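Local coordinates for antifreeze protein type II (Clupea harengus, PDB 2PY2) that probably binds ice and restrains its growth in a calcium-dependent way, using a fold shared with the C-type lectins, at residues W8-R14 with C125-L129; F16-Q22 with L120-A126; L23-A28 with W63-T67; D58-S62 with I102-V106; D68-T73 with D94-T98. Residues are numbered along the deposited sequence.

The C-type lectin fold illustrates how a compact domain can be closed at its termini and specialised in an inner loop. Contacts 1 and 2 form the closure: they share Cys125 and Ala126 on strand 121-128, and their centres lie about 14 Å apart. Contact 2 meets contact 3 through Ser122 O and Trp63 N, 2.9 Å apart, and contact 3 meets contact 4 through Ile64 N and Ile102 O, 3.1 Å apart, so contacts 1 to 4 reach the same sheet. Contact 5, where Asp94 binds calcium, is nested within the chain loop closed by contact 1, yet their centres are about 28 Å apart, on opposite sides of the chain's centre.

Contact 1: residues W8-R14 with C125-L129; sequences WKMFNGR and CAKPL
Trp8 precedes strand 9-11 in extended conformation (-85/156), its CA-CB bond directed toward 125-129 and chi1 m. Lys127, chi1 p and otherwise all-trans, lies over one face: its CE is 3.7 Å from the centroid of the Trp8 six-membered ring (CH-pi) and NZ 4.4 Å from the same centroid (cation-pi), while NZ also hydrogen-bonds Glu35 O; Trp8 CH2 packs on Cys125 CB at 4.0 Å. Met10 SD meets Leu129 CD2 at 3.8 Å. A type I' turn from Phe11 to Arg14 follows, Asn12 and Gly13 both having the positive phi (49/52 and 76/5) that defines it and suits a two-residue hairpin. Gly13 O accepts from Leu129 N at 2.9 Å, and Arg14 forms an antiparallel non-hydrogen-bonded pair with Pro128 (CA-CA 4.3 Å). The Arg14 guanidinium passes Ala126, NH2 to CB 3.5 Å, to its salt bridge with Glu47. This is how the chain ends meet in a C-type lectin fold: strand 14-20 lies between strand 9-11 and strand 121-128, and Phe11 stacks on Phe50 of helix 45-52.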
# COMPACT_ATOMS: atom_id res chain seq x y z
N TRP A 8 10.61 -11.39 -5.74
CA TRP A 8 10.59 -10.06 -5.15
C TRP A 8 11.58 -9.10 -5.82
O TRP A 8 12.57 -9.53 -6.41
CB TRP A 8 10.87 -10.15 -3.65
CG TRP A 8 9.81 -10.94 -2.90
CD1 TRP A 8 9.47 -12.24 -3.10
CD2 TRP A 8 8.96 -10.45 -1.85
NE1 TRP A 8 8.45 -12.60 -2.24
CE2 TRP A 8 8.13 -11.52 -1.46
CE3 TRP A 8 8.82 -9.22 -1.20
CZ2 TRP A 8 7.16 -11.40 -0.45
CZ3 TRP A 8 7.87 -9.09 -0.19
CH2 TRP A 8 7.05 -10.18 0.17
N LYS A 9 11.31 -7.79 -5.72
CA LYS A 9 12.17 -6.76 -6.32
C LYS A 9 12.75 -5.84 -5.25
O LYS A 9 12.03 -5.37 -4.36
CB LYS A 9 11.37 -5.93 -7.33
CG LYS A 9 10.71 -6.74 -8.45
CD LYS A 9 11.74 -7.40 -9.36
CE LYS A 9 11.06 -8.07 -10.55
NZ LYS A 9 10.10 -9.14 -10.14
N MET A 10 14.04 -5.55 -5.36
CA MET A 10 14.71 -4.72 -4.37
C MET A 10 14.75 -3.22 -4.63
O MET A 10 14.97 -2.77 -5.75
CB MET A 10 16.14 -5.21 -4.18
CG MET A 10 16.98 -4.36 -3.25
SD MET A 10 18.72 -4.82 -3.34
CE MET A 10 19.30 -3.66 -4.59
N PHE A 11 14.56 -2.46 -3.56
CA PHE A 11 14.63 -1.01 -3.61
C PHE A 11 14.91 -0.44 -2.23
O PHE A 11 14.16 -0.68 -1.28
CB PHE A 11 13.32 -0.39 -4.13
CG PHE A 11 13.33 1.11 -4.11
CD1 PHE A 11 13.97 1.83 -5.12
CD2 PHE A 11 12.75 1.81 -3.06
CE1 PHE A 11 14.03 3.23 -5.07
CE2 PHE A 11 12.81 3.20 -3.00
CZ PHE A 11 13.45 3.91 -4.01
N ASN A 12 16.01 0.30 -2.13
CA ASN A 12 16.40 0.94 -0.88
C ASN A 12 16.39 0.02 0.33
O ASN A 12 15.78 0.33 1.35
CB ASN A 12 15.51 2.15 -0.62
CG ASN A 12 16.31 3.42 -0.43
OD1 ASN A 12 17.07 3.55 0.52
ND2 ASN A 12 16.13 4.37 -1.35
N GLY A 13 17.05 -1.13 0.21
CA GLY A 13 17.14 -2.06 1.32
C GLY A 13 15.91 -2.89 1.64
O GLY A 13 15.90 -3.63 2.63
N ARG A 14 14.88 -2.79 0.81
CA ARG A 14 13.66 -3.56 1.04
C ARG A 14 13.32 -4.36 -0.21
O ARG A 14 13.80 -4.04 -1.31
CB ARG A 14 12.50 -2.63 1.37
CG ARG A 14 12.82 -1.57 2.40
CD ARG A 14 11.77 -0.46 2.37
NE ARG A 14 10.45 -0.95 2.74
CZ ARG A 14 9.33 -0.27 2.56
NH1 ARG A 14 9.36 0.94 2.01
NH2 ARG A 14 8.17 -0.80 2.94
N CYS A 125 3.28 -5.86 -1.26
CA CYS A 125 3.87 -6.33 -0.01
C CYS A 125 5.34 -5.90 0.02
O CYS A 125 5.98 -5.75 -1.02
CB CYS A 125 3.83 -7.86 0.12
SG CYS A 125 2.21 -8.70 0.23
N ALA A 126 5.87 -5.69 1.22
CA ALA A 126 7.27 -5.31 1.36
C ALA A 126 7.85 -5.87 2.65
O ALA A 126 7.12 -6.13 3.60
CB ALA A 126 7.41 -3.79 1.33
N LYS A 127 9.16 -6.06 2.66
CA LYS A 127 9.87 -6.56 3.83
C LYS A 127 11.34 -6.23 3.67
O LYS A 127 11.85 -6.09 2.56
CB LYS A 127 9.67 -8.08 3.98
CG LYS A 127 10.12 -8.93 2.80
CD LYS A 127 9.90 -10.41 3.07
CE LYS A 127 10.26 -11.27 1.88
NZ LYS A 127 10.12 -12.73 2.17
N PRO A 128 12.06 -6.06 4.79
CA PRO A 128 13.48 -5.74 4.70
C PRO A 128 14.32 -6.80 3.99
O PRO A 128 14.00 -7.99 4.00
CB PRO A 128 13.90 -5.53 6.15
CG PRO A 128 12.90 -6.36 6.92
CD PRO A 128 11.62 -6.08 6.20
N LEU A 129 15.40 -6.35 3.35
CA LEU A 129 16.31 -7.24 2.65
C LEU A 129 17.17 -7.94 3.69
O LEU A 129 17.75 -7.29 4.56
CB LEU A 129 17.19 -6.43 1.69
CG LEU A 129 18.26 -7.18 0.89
CD1 LEU A 129 17.60 -8.14 -0.09
CD2 LEU A 129 19.12 -6.17 0.14

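Contact 2: residues F16-Q22 with L120-A126; sequences FLFNPLQ and LHSSICA
Pairing of an early strand with the last one is the hallmark closure of the C-type lectin fold. Here strands 16-20 and 121-126 run antiparallel, their axes 4.7 Å apart at closest and 156° between directions. Phe16-Ala126 and Phe18-Ile124 are non-hydrogen-bonded pairs (CA-CA 4.5 and 4.7 Å); Leu17-Cys125 and Asn19-Ser123 are hydrogen-bonded ones (both 5.1 Å). Leu17 N to Cys125 O is 2.9 Å, Cys125 N to Leu17 O 2.8 Å, Asn19 N to Ser123 O 2.8 Å and Ser123 N to Asn19 O 2.9 Å. On one face Phe16 (chi1 m) sets CD1 3.6 Å from Ala126 CB, and Phe18 (chi1 t) sets CD1 3.6 Å from Ile124 CD1. On the other, a water joins Asn19 ND2 (2.8 Å) and Ser123 OG (2.7 Å). Asn19 OD1 accepts from Leu21 N at 3.2 Å, an Asx turn at the corner, where Ser122 OG donates to Pro20 O at 3.1 Å. Strand 62-64 pairs in parallel with strand 121-128, Phe16 meets helix 45-52, and the Cys125-Cys32 disulfide ties on helix 25-33.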
# COMPACT_ATOMS: atom_id res chain seq x y z
N PHE A 16 10.11 -5.89 -2.56
CA PHE A 16 8.71 -5.64 -2.85
C PHE A 16 8.09 -6.71 -3.73
O PHE A 16 8.77 -7.35 -4.54
CB PHE A 16 8.56 -4.29 -3.54
CG PHE A 16 8.94 -3.12 -2.68
CD1 PHE A 16 7.97 -2.41 -1.99
CD2 PHE A 16 10.27 -2.73 -2.58
CE1 PHE A 16 8.32 -1.32 -1.20
CE2 PHE A 16 10.63 -1.64 -1.78
CZ PHE A 16 9.65 -0.94 -1.09
N LEU A 17 6.78 -6.89 -3.58
CA LEU A 17 6.07 -7.87 -4.38
C LEU A 17 4.66 -7.38 -4.65
O LEU A 17 3.98 -6.87 -3.76
CB LEU A 17 6.01 -9.22 -3.67
CG LEU A 17 5.29 -10.33 -4.45
CD1 LEU A 17 6.10 -10.67 -5.70
CD2 LEU A 17 5.14 -11.57 -3.58
N PHE A 18 4.24 -7.53 -5.91
CA PHE A 18 2.90 -7.16 -6.33
C PHE A 18 2.08 -8.44 -6.27
O PHE A 18 2.43 -9.44 -6.91
CB PHE A 18 2.90 -6.62 -7.76
CG PHE A 18 1.53 -6.34 -8.32
CD1 PHE A 18 0.74 -5.31 -7.82
CD2 PHE A 18 1.01 -7.12 -9.35
CE1 PHE A 18 -0.54 -5.05 -8.34
CE2 PHE A 18 -0.26 -6.87 -9.88
CZ PHE A 18 -1.04 -5.83 -9.37
N ASN A 19 1.01 -8.42 -5.48
CA ASN A 19 0.11 -9.57 -5.36
C ASN A 19 -1.12 -9.23 -6.18
O ASN A 19 -1.93 -8.39 -5.78
CB ASN A 19 -0.25 -9.78 -3.88
CG ASN A 19 -1.18 -10.94 -3.67
OD1 ASN A 19 -1.48 -11.69 -4.59
ND2 ASN A 19 -1.64 -11.11 -2.43
N PRO A 20 -1.30 -9.86 -7.35
CA PRO A 20 -2.47 -9.56 -8.17
C PRO A 20 -3.81 -10.08 -7.65
O PRO A 20 -4.86 -9.64 -8.09
CB PRO A 20 -2.10 -10.16 -9.53
CG PRO A 20 -1.30 -11.37 -9.13
CD PRO A 20 -0.42 -10.84 -8.02
N LEU A 21 -3.76 -11.00 -6.69
CA LEU A 21 -4.99 -11.56 -6.13
C LEU A 21 -5.88 -10.47 -5.53
O LEU A 21 -5.41 -9.62 -4.79
CB LEU A 21 -4.63 -12.59 -5.07
CG LEU A 21 -5.76 -13.40 -4.43
CD1 LEU A 21 -6.65 -14.02 -5.51
CD2 LEU A 21 -5.13 -14.48 -3.55
N GLN A 22 -7.17 -10.51 -5.87
CA GLN A 22 -8.16 -9.54 -5.37
C GLN A 22 -8.59 -9.93 -3.95
O GLN A 22 -9.28 -10.93 -3.76
CB GLN A 22 -9.39 -9.54 -6.29
CG GLN A 22 -9.09 -9.08 -7.70
CD GLN A 22 -8.76 -7.61 -7.77
OE1 GLN A 22 -9.65 -6.76 -7.68
NE2 GLN A 22 -7.48 -7.29 -7.90
N LEU A 120 -12.24 -5.31 -2.60
CA LEU A 120 -11.22 -6.24 -3.09
C LEU A 120 -10.25 -5.56 -4.05
O LEU A 120 -10.68 -4.94 -5.02
CB LEU A 120 -11.87 -7.42 -3.82
CG LEU A 120 -12.86 -8.31 -3.07
CD1 LEU A 120 -12.24 -8.77 -1.77
CD2 LEU A 120 -14.15 -7.57 -2.78
N HIS A 121 -8.95 -5.65 -3.77
CA HIS A 121 -7.93 -5.08 -4.64
C HIS A 121 -6.64 -5.88 -4.61
O HIS A 121 -6.42 -6.70 -3.71
CB HIS A 121 -7.62 -3.64 -4.25
CG HIS A 121 -8.72 -2.67 -4.55
ND1 HIS A 121 -9.14 -2.41 -5.83
CD2 HIS A 121 -9.47 -1.89 -3.74
CE1 HIS A 121 -10.11 -1.51 -5.80
NE2 HIS A 121 -10.33 -1.18 -4.54
N SER A 122 -5.80 -5.65 -5.61
CA SER A 122 -4.50 -6.28 -5.67
C SER A 122 -3.73 -5.57 -4.56
O SER A 122 -4.26 -4.65 -3.95
CB SER A 122 -3.84 -6.00 -7.02
OG SER A 122 -4.66 -6.50 -8.06
N SER A 123 -2.49 -5.96 -4.31
CA SER A 123 -1.76 -5.30 -3.24
C SER A 123 -0.25 -5.33 -3.40
O SER A 123 0.29 -6.05 -4.24
CB SER A 123 -2.15 -5.92 -1.89
OG SER A 123 -1.87 -7.31 -1.87
N ILE A 124 0.42 -4.50 -2.60
CA ILE A 124 1.87 -4.42 -2.63
C ILE A 124 2.39 -4.87 -1.28
O ILE A 124 1.99 -4.31 -0.25
CB ILE A 124 2.36 -2.97 -2.82
CG1 ILE A 124 1.58 -2.27 -3.95
CG2 ILE A 124 3.87 -2.98 -3.08
CD1 ILE A 124 1.69 -2.94 -5.29
N CYS A 125 3.28 -5.86 -1.26
CA CYS A 125 3.87 -6.33 -0.01
C CYS A 125 5.34 -5.90 0.02
O CYS A 125 5.98 -5.75 -1.02
CB CYS A 125 3.83 -7.86 0.12
SG CYS A 125 2.21 -8.70 0.23
N ALA A 126 5.87 -5.69 1.22
CA ALA A 126 7.27 -5.31 1.36
C ALA A 126 7.85 -5.87 2.65
O ALA A 126 7.12 -6.13 3.60
CB ALA A 126 7.41 -3.79 1.33
O HOH W 1 -1.00 -9.37 -0.38
O HOH W 2 -4.41 -8.28 -2.69

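Contact 3: residues L23-A28 with W63-T67; sequences LHWADA and WIGGT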
# COMPACT_ATOMS: atom_id res chain seq x y z
N LEU A 23 -8.18 -9.13 -2.97
CA LEU A 23 -8.49 -9.42 -1.57
C LEU A 23 -8.85 -8.16 -0.81
O LEU A 23 -8.40 -7.07 -1.17
CB LEU A 23 -7.25 -10.01 -0.90
CG LEU A 23 -6.65 -11.28 -1.51
CD1 LEU A 23 -5.24 -11.49 -0.98
CD2 LEU A 23 -7.55 -12.45 -1.15
N HIS A 24 -9.64 -8.29 0.26
CA HIS A 24 -9.91 -7.09 1.03
C HIS A 24 -8.64 -6.78 1.82
O HIS A 24 -7.73 -7.61 1.89
CB HIS A 24 -11.18 -7.19 1.93
CG HIS A 24 -11.19 -8.30 2.93
ND1 HIS A 24 -10.13 -8.59 3.76
CD2 HIS A 24 -12.21 -9.10 3.33
CE1 HIS A 24 -10.49 -9.52 4.63
NE2 HIS A 24 -11.75 -9.84 4.40
N TRP A 25 -8.55 -5.59 2.39
CA TRP A 25 -7.34 -5.17 3.09
C TRP A 25 -6.77 -6.14 4.11
O TRP A 25 -5.57 -6.42 4.11
CB TRP A 25 -7.56 -3.80 3.73
CG TRP A 25 -6.28 -3.14 4.17
CD1 TRP A 25 -5.53 -2.23 3.46
CD2 TRP A 25 -5.59 -3.34 5.41
NE1 TRP A 25 -4.43 -1.85 4.20
CE2 TRP A 25 -4.44 -2.52 5.39
CE3 TRP A 25 -5.84 -4.14 6.53
CZ2 TRP A 25 -3.54 -2.48 6.46
CZ3 TRP A 25 -4.94 -4.10 7.59
CH2 TRP A 25 -3.81 -3.28 7.55
N ALA A 26 -7.62 -6.66 4.98
CA ALA A 26 -7.19 -7.60 6.01
C ALA A 26 -6.61 -8.88 5.41
O ALA A 26 -5.56 -9.36 5.87
CB ALA A 26 -8.35 -7.93 6.95
N ASP A 27 -7.27 -9.44 4.40
CA ASP A 27 -6.77 -10.66 3.75
C ASP A 27 -5.45 -10.37 3.03
O ASP A 27 -4.56 -11.21 3.00
CB ASP A 27 -7.79 -11.22 2.76
CG ASP A 27 -8.88 -12.05 3.43
OD1 ASP A 27 -8.75 -12.36 4.63
OD2 ASP A 27 -9.88 -12.41 2.75
N ALA A 28 -5.33 -9.17 2.46
CA ALA A 28 -4.10 -8.77 1.78
C ALA A 28 -2.94 -8.72 2.77
O ALA A 28 -1.83 -9.17 2.48
CB ALA A 28 -4.30 -7.40 1.13
N TRP A 63 -3.84 -2.09 -2.72
CA TRP A 63 -3.81 -1.80 -1.28
C TRP A 63 -2.36 -1.62 -0.84
O TRP A 63 -1.46 -2.32 -1.31
CB TRP A 63 -4.34 -2.99 -0.48
CG TRP A 63 -5.80 -3.18 -0.47
CD1 TRP A 63 -6.48 -4.32 -0.77
CD2 TRP A 63 -6.77 -2.22 -0.07
NE1 TRP A 63 -7.82 -4.13 -0.58
CE2 TRP A 63 -8.03 -2.84 -0.14
CE3 TRP A 63 -6.70 -0.88 0.35
CZ2 TRP A 63 -9.21 -2.19 0.19
CZ3 TRP A 63 -7.88 -0.23 0.68
CH2 TRP A 63 -9.12 -0.88 0.60
N ILE A 64 -2.13 -0.66 0.06
CA ILE A 64 -0.83 -0.49 0.67
C ILE A 64 -1.10 -0.54 2.18
O ILE A 64 -2.26 -0.51 2.60
CB ILE A 64 -0.07 0.79 0.22
CG1 ILE A 64 -0.94 2.04 0.33
CG2 ILE A 64 0.45 0.59 -1.20
CD1 ILE A 64 -0.16 3.31 -0.03
N GLY A 65 -0.06 -0.61 2.99
CA GLY A 65 -0.25 -0.80 4.42
C GLY A 65 -0.58 0.32 5.38
O GLY A 65 -0.19 0.24 6.54
N GLY A 66 -1.30 1.34 4.92
CA GLY A 66 -1.61 2.45 5.80
C GLY A 66 -3.09 2.59 6.10
O GLY A 66 -3.93 2.28 5.26
N THR A 67 -3.41 3.02 7.32
CA THR A 67 -4.80 3.22 7.71
C THR A 67 -4.90 4.19 8.88
O THR A 67 -3.92 4.41 9.59
CB THR A 67 -5.50 1.89 8.15
OG1 THR A 67 -5.36 1.73 9.57
CG2 THR A 67 -4.89 0.67 7.46
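Segment 63-67 begins with Trp-Ile-Gly-Gly, the local version of the WIGL motif that recurs in C-type lectin domains, and it shows how two tryptophans can seat a helix on a sheet. The aromatic contact dominates. Trp25, in the first turn of helix 25-33, turns the edge of its indole to the face of Trp63: its five-membered ring and the Trp63 six-membered ring have centroids 5.2 Å apart and planes at 84°, an edge-to-face pair. The root of the same side chain adds a CH-pi contact, Trp25 CB lying 4.2 Å from the centroid of the Trp63 six-membered ring.

Both indole nitrogens also serve as donors. The single N-H of Trp63 NE1 is shared, weakly, between Leu23 O (3.1 Å), just ahead of the helix N-cap residue His24, and the backbone O of His119. Trp25 NE1 donates to Ile64 O at 3.0 Å, where the chain is about to turn its corner at Gly65.

Apolar packing fills the remainder. One helical turn after His24, Ala28 brings CB to within 4.2 Å of Trp63 CD1; past the corner, the methyl CG2 of Thr67 lies 3.6 Å from Trp25 CZ2.

Contact 4: residues D58-S62 with I102-V106; sequences DLIPS and IQMNV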
# COMPACT_ATOMS: atom_id res chain seq x y z
N ASP A 58 -0.84 -0.68 -16.75
CA ASP A 58 -2.16 -0.15 -16.40
C ASP A 58 -2.17 0.53 -15.05
O ASP A 58 -3.15 1.18 -14.69
CB ASP A 58 -3.19 -1.27 -16.39
CG ASP A 58 -3.11 -2.14 -17.61
OD1 ASP A 58 -3.99 -3.02 -17.76
OD2 ASP A 58 -2.17 -1.96 -18.41
N LEU A 59 -1.09 0.37 -14.29
CA LEU A 59 -1.00 0.97 -12.96
C LEU A 59 -2.27 0.60 -12.21
O LEU A 59 -3.12 1.44 -11.92
CB LEU A 59 -0.85 2.49 -13.05
CG LEU A 59 0.46 2.98 -13.67
CD1 LEU A 59 0.45 4.51 -13.72
CD2 LEU A 59 1.63 2.48 -12.85
N ILE A 60 -2.36 -0.69 -11.89
CA ILE A 60 -3.51 -1.27 -11.21
C ILE A 60 -3.70 -0.82 -9.77
O ILE A 60 -2.75 -0.89 -8.97
CB ILE A 60 -3.41 -2.81 -11.26
CG1 ILE A 60 -3.35 -3.28 -12.71
CG2 ILE A 60 -4.61 -3.45 -10.58
CD1 ILE A 60 -2.88 -4.72 -12.88
N PRO A 61 -4.91 -0.34 -9.42
CA PRO A 61 -5.25 0.12 -8.06
C PRO A 61 -4.86 -0.98 -7.08
O PRO A 61 -5.23 -2.14 -7.26
CB PRO A 61 -6.75 0.32 -8.14
CG PRO A 61 -6.94 0.81 -9.55
CD PRO A 61 -6.04 -0.14 -10.34
N SER A 62 -4.12 -0.61 -6.04
CA SER A 62 -3.62 -1.60 -5.08
C SER A 62 -3.64 -1.14 -3.62
O SER A 62 -3.47 0.04 -3.33
CB SER A 62 -2.18 -1.96 -5.45
OG SER A 62 -2.07 -2.45 -6.78
N ILE A 102 -5.64 2.73 3.03
CA ILE A 102 -5.06 3.42 1.87
C ILE A 102 -4.93 2.57 0.62
O ILE A 102 -4.31 1.50 0.65
CB ILE A 102 -3.66 4.01 2.16
CG1 ILE A 102 -3.73 4.99 3.33
CG2 ILE A 102 -3.14 4.76 0.93
CD1 ILE A 102 -2.38 5.60 3.70
N GLN A 103 -5.49 3.06 -0.47
CA GLN A 103 -5.43 2.40 -1.77
C GLN A 103 -4.61 3.32 -2.67
O GLN A 103 -4.85 4.53 -2.69
CB GLN A 103 -6.83 2.26 -2.37
CG GLN A 103 -6.84 1.50 -3.68
CD GLN A 103 -8.19 1.52 -4.38
OE1 GLN A 103 -8.32 0.98 -5.47
NE2 GLN A 103 -9.20 2.15 -3.76
N MET A 104 -3.65 2.77 -3.40
CA MET A 104 -2.84 3.58 -4.32
C MET A 104 -3.26 3.32 -5.78
O MET A 104 -4.08 2.43 -6.05
CB MET A 104 -1.35 3.30 -4.14
CG MET A 104 -0.87 1.96 -4.69
SD MET A 104 0.94 1.82 -4.64
CE MET A 104 1.39 2.75 -6.16
N ASN A 105 -2.69 4.07 -6.72
CA ASN A 105 -3.03 3.92 -8.15
C ASN A 105 -4.52 4.13 -8.42
O ASN A 105 -5.09 3.47 -9.28
CB ASN A 105 -2.65 2.52 -8.65
CG ASN A 105 -1.21 2.44 -9.13
OD1 ASN A 105 -0.68 1.34 -9.36
ND2 ASN A 105 -0.57 3.59 -9.30
N VAL A 106 -5.14 5.04 -7.68
CA VAL A 106 -6.57 5.29 -7.81
C VAL A 106 -6.87 6.41 -8.79
O VAL A 106 -6.21 7.45 -8.78
CB VAL A 106 -7.18 5.66 -6.44
CG1 VAL A 106 -8.69 5.83 -6.55
CG2 VAL A 106 -6.82 4.58 -5.42
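Pro61 lays its ring against Gln103 and Asn105, with CB 3.2 Å from the carboxamide OE1 of Gln103 and CG 3.3 Å from the backbone O of Asn105. Gln103 reaches it because its side chain is fully extended, and the same carboxamide touches His121 of the last strand. Beneath the ring the backbones are nearly as close: Pro61 CA makes a CA-H...O contact with Met104 O at 3.3 Å. Pro61 stands one residue before the Ser62-Met104 pair, where no NH is needed toward this strand, so the missing proton costs nothing. Ser62 and Met104 form an antiparallel hydrogen-bonded pair, Ser62 N to Met104 O 3.0 Å and Met104 N to Ser62 O 2.7 Å. In the C-type lectin fold this is the place where a loop following the second helix, here 45-52, enters the sheet as strand 62-64 beside strand 101-106. The partner strand turns its corner at Asn105, which adopts positive phi (58/35) and with Val106 faces Cys111 in a G1 beta bulge, a position where glycine is common. Asn105 directs its CA-CB bond toward 58-62 and as a whole residue has the largest covered area, 89 Å², under Leu59, Ile60 and Pro61. Ser62 OG turns back to donate to Ile60 O at 2.8 Å, while its CB lies 4.2 Å from Met104 CG. Met104 continues from there to Val51 and Lys52 of helix 45-52.

Contact 5: residues D68-T73 with D94-T98; sequences DCQVST and DTTLT. With CA (calcium ion), chain G.
Leu97, with 81 Å² covered, is the largest apolar element of a contact between two loops without regular secondary structure. Its m,t side chain carries CD2 into the bend of 68-73, 3.5 Å from Asp68 O, 3.6 Å from Cys69 O and 3.9 Å from Ser72 N; the Cys69 and Leu97 CA atoms are 5.6 Å apart. Thr95 (69 Å²) has left-handed backbone angles (71/8) and chi1 p, so that OG1 donates to Asp94 O at a very short 2.5 Å. Both segments belong to the region that forms the calcium-binding long loop in C-type lectin domains: Asp94, closing the family's QPD motif, places OD2 2.5 Å from the calcium ion, with Gln92, Glu99, Asn113, Asp114 and a water at 2.6 Å from the metal. Ser72 (42 Å², chi1 t) makes the cross-loop hydrogen bond, OG to Thr95 O at 2.7 Å. Asp68 holds the first loop curled, its OD2 accepting from Thr73 N at 2.9 Å and lying 3.7 Å from Thr95 CA, while the Cys69-Cys100 disulfide fastens that loop beside the entry to strand 101-106.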
# COMPACT_ATOMS: atom_id res chain seq x y z
N ASP A 68 -6.08 4.78 9.06
CA ASP A 68 -6.34 5.66 10.20
C ASP A 68 -7.65 5.11 10.79
O ASP A 68 -8.54 5.86 11.19
CB ASP A 68 -6.47 7.15 9.77
CG ASP A 68 -7.77 7.47 9.04
OD1 ASP A 68 -8.31 6.60 8.32
OD2 ASP A 68 -8.26 8.62 9.18
N CYS A 69 -7.73 3.78 10.83
CA CYS A 69 -8.92 3.08 11.30
C CYS A 69 -9.17 3.12 12.80
O CYS A 69 -10.28 2.82 13.25
CB CYS A 69 -8.89 1.62 10.85
SG CYS A 69 -8.92 1.35 9.04
N GLN A 70 -8.15 3.46 13.59
CA GLN A 70 -8.36 3.53 15.03
C GLN A 70 -8.93 4.89 15.41
O GLN A 70 -10.02 4.99 15.97
CB GLN A 70 -7.05 3.30 15.78
CG GLN A 70 -6.49 1.90 15.63
CD GLN A 70 -5.78 1.70 14.31
OE1 GLN A 70 -5.18 2.63 13.77
NE2 GLN A 70 -5.81 0.48 13.80
N VAL A 71 -8.18 5.95 15.11
CA VAL A 71 -8.62 7.30 15.40
C VAL A 71 -8.49 8.14 14.13
O VAL A 71 -7.42 8.24 13.54
CB VAL A 71 -7.79 7.94 16.53
CG1 VAL A 71 -8.26 9.36 16.77
CG2 VAL A 71 -7.93 7.11 17.82
N SER A 72 -9.59 8.76 13.71
CA SER A 72 -9.58 9.57 12.50
C SER A 72 -8.41 10.55 12.45
O SER A 72 -8.08 11.20 13.45
CB SER A 72 -10.91 10.33 12.37
OG SER A 72 -10.89 11.16 11.21
N THR A 73 -7.79 10.64 11.27
CA THR A 73 -6.66 11.51 10.97
C THR A 73 -5.32 11.05 11.54
O THR A 73 -4.29 11.69 11.32
CB THR A 73 -6.91 12.97 11.41
OG1 THR A 73 -6.72 13.10 12.82
CG2 THR A 73 -8.32 13.39 11.05
N ASP A 94 -10.50 11.43 3.11
CA ASP A 94 -11.74 11.88 3.73
C ASP A 94 -11.66 11.77 5.25
O ASP A 94 -12.29 12.54 5.97
CB ASP A 94 -12.92 11.06 3.19
CG ASP A 94 -13.23 11.38 1.74
OD1 ASP A 94 -13.71 12.50 1.46
OD2 ASP A 94 -12.97 10.53 0.87
N THR A 95 -10.85 10.82 5.73
CA THR A 95 -10.61 10.55 7.15
C THR A 95 -11.79 9.91 7.88
O THR A 95 -11.76 9.76 9.11
CB THR A 95 -10.15 11.81 7.96
OG1 THR A 95 -11.27 12.67 8.21
CG2 THR A 95 -9.06 12.58 7.20
N THR A 96 -12.82 9.53 7.12
CA THR A 96 -14.00 8.88 7.70
C THR A 96 -13.58 7.47 8.10
O THR A 96 -12.92 6.78 7.32
CB THR A 96 -15.14 8.76 6.68
OG1 THR A 96 -15.28 9.99 5.96
CG2 THR A 96 -16.45 8.44 7.39
N LEU A 97 -13.96 7.03 9.29
CA LEU A 97 -13.59 5.70 9.73
C LEU A 97 -14.16 4.60 8.84
O LEU A 97 -13.68 3.47 8.86
CB LEU A 97 -14.02 5.47 11.19
CG LEU A 97 -13.33 6.34 12.24
CD1 LEU A 97 -14.04 6.17 13.58
CD2 LEU A 97 -11.87 5.94 12.35
N THR A 98 -15.19 4.92 8.06
CA THR A 98 -15.79 3.91 7.18
C THR A 98 -14.98 3.64 5.90
O THR A 98 -15.28 2.70 5.17
CB THR A 98 -17.22 4.28 6.78
OG1 THR A 98 -17.22 5.53 6.08
CG2 THR A 98 -18.11 4.39 8.01
CA CA G . -11.65 8.47 0.47
O HOH W 3 -12.95 7.96 -1.78